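Local atomic coordinates of transcriptional repressor of the blcABC operon (Agrobacterium tumefaciens, PDB entry 3MQ0), a protein that probably binds DNA as a helix-turn-helix transcription factor of the IclR family, repressing the blcABC operon under the control of its own oligomerization. Residues 100-113 against 258-270. Sequence-based numbering, arbitrary orientation.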
loop_
_atom_site.group_PDB
_atom_site.type_symbol
_atom_site.label_atom_id
_atom_site.label_comp_id
_atom_site.label_asym_id
_atom_site.label_seq_id
_atom_site.Cartn_x
_atom_site.Cartn_y
_atom_site.Cartn_z
ATOM N N LEU B 100 -10.556 4.954 -5.413
ATOM C CA LEU B 100 -10.695 6.012 -4.410
ATOM C C LEU B 100 -11.073 7.362 -5.025
ATOM O O LEU B 100 -10.355 7.897 -5.869
ATOM C CB LEU B 100 -9.412 6.144 -3.583
ATOM C CG LEU B 100 -9.545 6.707 -2.163
ATOM C CD1 LEU B 100 -10.591 5.934 -1.379
ATOM C CD2 LEU B 100 -8.201 6.679 -1.448
ATOM N N ASP B 101 -12.208 7.902 -4.588
ATOM C CA ASP B 101 -12.721 9.176 -5.083
ATOM C C ASP B 101 -13.114 10.009 -3.872
ATOM O O ASP B 101 -14.191 9.832 -3.313
ATOM C CB ASP B 101 -13.939 8.938 -5.969
ATOM C CG ASP B 101 -14.434 10.209 -6.657
ATOM O OD1 ASP B 101 -14.274 11.317 -6.097
ATOM O OD2 ASP B 101 -14.994 10.093 -7.768
ATOM N N ILE B 102 -12.227 10.902 -3.463
ATOM C CA ILE B 102 -12.430 11.649 -2.229
ATOM C C ILE B 102 -13.679 12.550 -2.273
ATOM O O ILE B 102 -14.387 12.697 -1.277
ATOM C CB ILE B 102 -11.168 12.452 -1.861
ATOM C CG1 ILE B 102 -11.318 13.096 -0.492
ATOM C CG2 ILE B 102 -10.846 13.491 -2.926
ATOM C CD1 ILE B 102 -10.115 13.906 -0.097
ATOM N N VAL B 103 -13.968 13.132 -3.430
ATOM C CA VAL B 103 -15.102 14.031 -3.514
ATOM C C VAL B 103 -16.419 13.290 -3.297
ATOM O O VAL B 103 -17.290 13.771 -2.577
ATOM C CB VAL B 103 -15.126 14.776 -4.861
ATOM C CG1 VAL B 103 -16.410 15.592 -5.003
ATOM C CG2 VAL B 103 -13.889 15.659 -4.980
ATOM N N SER B 104 -16.590 12.125 -3.918
ATOM C CA SER B 104 -17.836 11.386 -3.714
ATOM C C SER B 104 -17.919 10.834 -2.276
ATOM O O SER B 104 -18.991 10.793 -1.690
ATOM C CB SER B 104 -18.011 10.265 -4.748
ATOM O OG SER B 104 -16.961 9.320 -4.662
ATOM N N THR B 105 -16.783 10.429 -1.714
ATOM C CA THR B 105 -16.731 9.980 -0.322
ATOM C C THR B 105 -17.167 11.106 0.625
ATOM O O THR B 105 -17.978 10.909 1.527
ATOM C CB THR B 105 -15.302 9.513 0.042
ATOM O OG1 THR B 105 -14.943 8.405 -0.798
ATOM C CG2 THR B 105 -15.213 9.095 1.507
ATOM N N PHE B 106 -16.616 12.287 0.392
ATOM C CA PHE B 106 -16.988 13.514 1.108
ATOM C C PHE B 106 -18.498 13.778 1.006
ATOM O O PHE B 106 -19.164 13.941 2.019
ATOM C CB PHE B 106 -16.153 14.656 0.518
ATOM C CG PHE B 106 -16.653 16.053 0.824
ATOM C CD1 PHE B 106 -16.362 16.664 2.038
ATOM C CD2 PHE B 106 -17.328 16.781 -0.141
ATOM C CE1 PHE B 106 -16.781 17.977 2.300
ATOM C CE2 PHE B 106 -17.757 18.083 0.111
ATOM C CZ PHE B 106 -17.477 18.679 1.338
ATOM N N ASN B 107 -19.042 13.791 -0.211
ATOM C CA ASN B 107 -20.462 14.103 -0.405
ATOM C C ASN B 107 -21.345 13.173 0.408
ATOM O O ASN B 107 -22.269 13.617 1.095
ATOM C CB ASN B 107 -20.869 13.995 -1.879
ATOM C CG ASN B 107 -20.291 15.100 -2.741
ATOM O OD1 ASN B 107 -19.992 16.178 -2.264
ATOM N ND2 ASN B 107 -20.161 14.830 -4.038
ATOM N N ASP B 108 -21.062 11.877 0.313
ATOM C CA ASP B 108 -21.844 10.857 1.008
ATOM C C ASP B 108 -21.731 10.942 2.531
ATOM O O ASP B 108 -22.696 10.699 3.266
ATOM C CB ASP B 108 -21.446 9.470 0.508
ATOM C CG ASP B 108 -21.860 9.238 -0.943
ATOM O OD1 ASP B 108 -22.636 10.063 -1.482
ATOM O OD2 ASP B 108 -21.419 8.237 -1.544
ATOM N N HIS B 109 -20.549 11.296 2.997
ATOM C CA HIS B 109 -20.327 11.488 4.416
ATOM C C HIS B 109 -21.213 12.616 4.937
ATOM O O HIS B 109 -21.791 12.511 6.017
ATOM C CB HIS B 109 -18.855 11.814 4.659
ATOM C CG HIS B 109 -18.428 11.688 6.085
ATOM N ND1 HIS B 109 -18.393 10.484 6.751
ATOM C CD2 HIS B 109 -17.982 12.619 6.969
ATOM C CE1 HIS B 109 -17.963 10.676 7.986
ATOM N NE2 HIS B 109 -17.701 11.962 8.138
ATOM N N LEU B 110 -21.327 13.696 4.167
ATOM C CA LEU B 110 -22.162 14.818 4.590
ATOM C C LEU B 110 -23.647 14.458 4.608
ATOM O O LEU B 110 -24.412 14.968 5.430
ATOM C CB LEU B 110 -21.937 16.034 3.698
ATOM C CG LEU B 110 -20.576 16.702 3.850
ATOM C CD1 LEU B 110 -20.532 17.958 2.996
ATOM C CD2 LEU B 110 -20.337 17.026 5.305
ATOM N N ALA B 111 -24.044 13.575 3.703
ATOM C CA ALA B 111 -25.441 13.170 3.599
ATOM C C ALA B 111 -25.988 12.517 4.871
ATOM O O ALA B 111 -27.194 12.330 5.001
ATOM C CB ALA B 111 -25.635 12.244 2.406
ATOM N N GLN B 112 -25.116 12.161 5.807
ATOM C CA GLN B 112 -25.578 11.476 7.015
ATOM C C GLN B 112 -25.194 12.211 8.295
ATOM O O GLN B 112 -25.408 11.710 9.399
ATOM C CB GLN B 112 -25.056 10.043 7.042
ATOM C CG GLN B 112 -23.550 9.952 7.024
ATOM C CD GLN B 112 -23.063 8.638 6.462
ATOM O OE1 GLN B 112 -23.586 8.147 5.460
ATOM N NE2 GLN B 112 -22.059 8.054 7.110
ATOM N N ARG B 113 -24.623 13.400 8.137
ATOM C CA ARG B 113 -24.281 14.248 9.269
ATOM C C ARG B 113 -25.169 15.479 9.259
ATOM O O ARG B 113 -24.728 16.572 8.902
ATOM C CB ARG B 113 -22.816 14.677 9.200
ATOM C CG ARG B 113 -21.826 13.545 9.403
ATOM C CD ARG B 113 -21.892 13.013 10.822
ATOM N NE ARG B 113 -20.937 11.931 11.053
ATOM C CZ ARG B 113 -19.623 12.103 11.152
ATOM N NH1 ARG B 113 -19.101 13.315 11.025
ATOM N NH2 ARG B 113 -18.828 11.064 11.370
ATOM N N ARG B 258 -13.260 18.220 13.735
ATOM C CA ARG B 258 -12.046 17.413 13.867
ATOM C C ARG B 258 -12.372 15.923 13.798
ATOM O O ARG B 258 -11.708 15.159 13.075
ATOM C CB ARG B 258 -11.286 17.741 15.174
ATOM C CG ARG B 258 -9.967 16.979 15.315
ATOM C CD ARG B 258 -9.344 17.145 16.709
ATOM N NE ARG B 258 -10.091 16.439 17.759
ATOM C CZ ARG B 258 -9.948 15.147 18.048
ATOM N NH1 ARG B 258 -9.087 14.402 17.366
ATOM N NH2 ARG B 258 -10.673 14.599 19.023
ATOM N N THR B 259 -13.401 15.504 14.534
ATOM C CA THR B 259 -13.757 14.091 14.567
ATOM C C THR B 259 -14.472 13.633 13.285
ATOM O O THR B 259 -14.336 12.482 12.860
ATOM C CB THR B 259 -14.587 13.740 15.810
ATOM O OG1 THR B 259 -15.720 14.605 15.890
ATOM C CG2 THR B 259 -13.736 13.923 17.075
ATOM N N THR B 260 -15.246 14.530 12.693
ATOM C CA THR B 260 -15.865 14.284 11.389
ATOM C C THR B 260 -14.776 14.031 10.356
ATOM O O THR B 260 -14.863 13.093 9.557
ATOM C CB THR B 260 -16.723 15.507 10.939
ATOM O OG1 THR B 260 -17.868 15.619 11.795
ATOM C CG2 THR B 260 -17.180 15.359 9.479
ATOM N N ALA B 261 -13.737 14.866 10.382
ATOM C CA ALA B 261 -12.606 14.718 9.465
ATOM C C ALA B 261 -11.874 13.397 9.683
ATOM O O ALA B 261 -11.492 12.735 8.725
ATOM C CB ALA B 261 -11.637 15.890 9.626
ATOM N N ASN B 262 -11.654 13.030 10.945
ATOM C CA ASN B 262 -11.086 11.722 11.275
ATOM C C ASN B 262 -11.903 10.549 10.721
ATOM O O ASN B 262 -11.346 9.571 10.216
ATOM C CB ASN B 262 -10.884 11.588 12.790
ATOM C CG ASN B 262 -9.763 12.484 13.302
ATOM O OD1 ASN B 262 -8.971 12.997 12.520
ATOM N ND2 ASN B 262 -9.702 12.681 14.606
ATOM N N ALA B 263 -13.225 10.655 10.791
ATOM C CA ALA B 263 -14.090 9.592 10.268
ATOM C C ALA B 263 -13.984 9.522 8.749
ATOM O O ALA B 263 -13.978 8.443 8.159
ATOM C CB ALA B 263 -15.537 9.819 10.685
ATOM N N LEU B 264 -13.889 10.678 8.105
ATOM C CA LEU B 264 -13.707 10.692 6.659
ATOM C C LEU B 264 -12.358 10.079 6.258
ATOM O O LEU B 264 -12.282 9.313 5.293
ATOM C CB LEU B 264 -13.820 12.130 6.129
ATOM C CG LEU B 264 -13.968 12.363 4.630
ATOM C CD1 LEU B 264 -15.080 11.508 4.054
ATOM C CD2 LEU B 264 -14.252 13.838 4.365
ATOM N N SER B 265 -11.301 10.428 6.991
ATOM C CA SER B 265 -9.960 9.871 6.757
ATOM C C SER B 265 -9.947 8.342 6.837
ATOM O O SER B 265 -9.315 7.660 6.023
ATOM C CB SER B 265 -8.969 10.438 7.786
ATOM O OG SER B 265 -8.879 11.849 7.633
ATOM N N GLU B 266 -10.653 7.809 7.822
ATOM C CA GLU B 266 -10.771 6.362 7.976
ATOM C C GLU B 266 -11.380 5.718 6.730
ATOM O O GLU B 266 -10.956 4.654 6.285
ATOM C CB GLU B 266 -11.595 6.022 9.211
ATOM C CG GLU B 266 -11.529 4.555 9.580
ATOM C CD GLU B 266 -12.196 4.257 10.906
ATOM O OE1 GLU B 266 -13.446 4.270 10.959
ATOM O OE2 GLU B 266 -11.469 4.017 11.894
ATOM N N LYS B 267 -12.353 6.386 6.134
ATOM C CA LYS B 267 -12.953 5.878 4.911
ATOM C C LYS B 267 -11.953 5.851 3.766
ATOM O O LYS B 267 -12.145 5.124 2.808
ATOM C CB LYS B 267 -14.176 6.719 4.533
ATOM C CG LYS B 267 -15.324 6.560 5.505
ATOM C CD LYS B 267 -16.533 7.378 5.072
ATOM C CE LYS B 267 -17.731 7.089 5.973
ATOM N NZ LYS B 267 -18.852 8.044 5.716
ATOM N N LEU B 268 -10.883 6.636 3.878
ATOM C CA LEU B 268 -9.884 6.732 2.819
ATOM C C LEU B 268 -8.656 5.880 3.092
ATOM O O LEU B 268 -7.687 5.905 2.323
ATOM C CB LEU B 268 -9.476 8.192 2.597
ATOM C CG LEU B 268 -10.607 9.160 2.253
ATOM C CD1 LEU B 268 -10.061 10.585 2.148
ATOM C CD2 LEU B 268 -11.285 8.746 0.956
ATOM N N GLY B 269 -8.686 5.133 4.190
ATOM C CA GLY B 269 -7.613 4.211 4.499
ATOM C C GLY B 269 -6.742 4.597 5.678
ATOM O O GLY B 269 -5.910 3.803 6.109
ATOM N N TYR B 270 -6.922 5.807 6.206
ATOM C CA TYR B 270 -6.153 6.237 7.366
ATOM C C TYR B 270 -6.474 5.388 8.597
ATOM O O TYR B 270 -7.638 5.128 8.901
ATOM C CB TYR B 270 -6.425 7.714 7.660
ATOM C CG TYR B 270 -5.689 8.251 8.868
ATOM C CD1 TYR B 270 -4.302 8.292 8.896
ATOM C CD2 TYR B 270 -6.385 8.722 9.972
ATOM C CE1 TYR B 270 -3.627 8.787 9.995
ATOM C CE2 TYR B 270 -5.716 9.220 11.075
ATOM C CZ TYR B 270 -4.337 9.249 11.079
ATOM O OH TYR B 270 -3.665 9.740 12.176
HETATM O O HOH W 1 -18.743 8.484 2.760
#
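His109 enters helix 258-267 as a knob into the hole of Thr260, Ala263, Leu264 and Lys267. With CG anti to the backbone N (chi1 -165°), its imidazole reaches this helix, where Leu264 CB lies over one face, offset toward the rim. Lys267, extended beyond CG, donates from NZ at the ring edge to His109 ND1 (2.7 Å), 5° out of the ring plane. With NZ as donor, ND1 accepts, consistent with a proton on NE2, from which a weak, bent 3.4 Å bond runs to Thr260 O. A water accepting from Lys267 NZ donates to Thr105 O, tying the ammonium to the helix 102-110 backbone. Helix 102-110 and the C-terminal part of helix 247-267, their segment axes at 133°, pack side by side on the antiparallel sheet of the GAF-like IclR C-terminal domain: Phe106 rests on Val121 and Leu123, Leu264 on Ile225. Between the helices, Thr105 turns its methyl CG2 to Leu264 CD1 (3.5 Å), while its hydroxyl bonds to Asp101 O and to Arg84 of the second subunit. At the N-terminal end of helix 102-110, Leu268 packs CD1 against Ile102 CG1 (3.9 Å) and CD2 against Leu100 CD1 (3.7 Å), crossing each side chain at about a right angle. Beyond the other end of that helix, one face of the Arg113 guanidinium lies over His109 NE2, offset toward the rim, and NH2 meets Ala263 CB edge-on (3.6 Å).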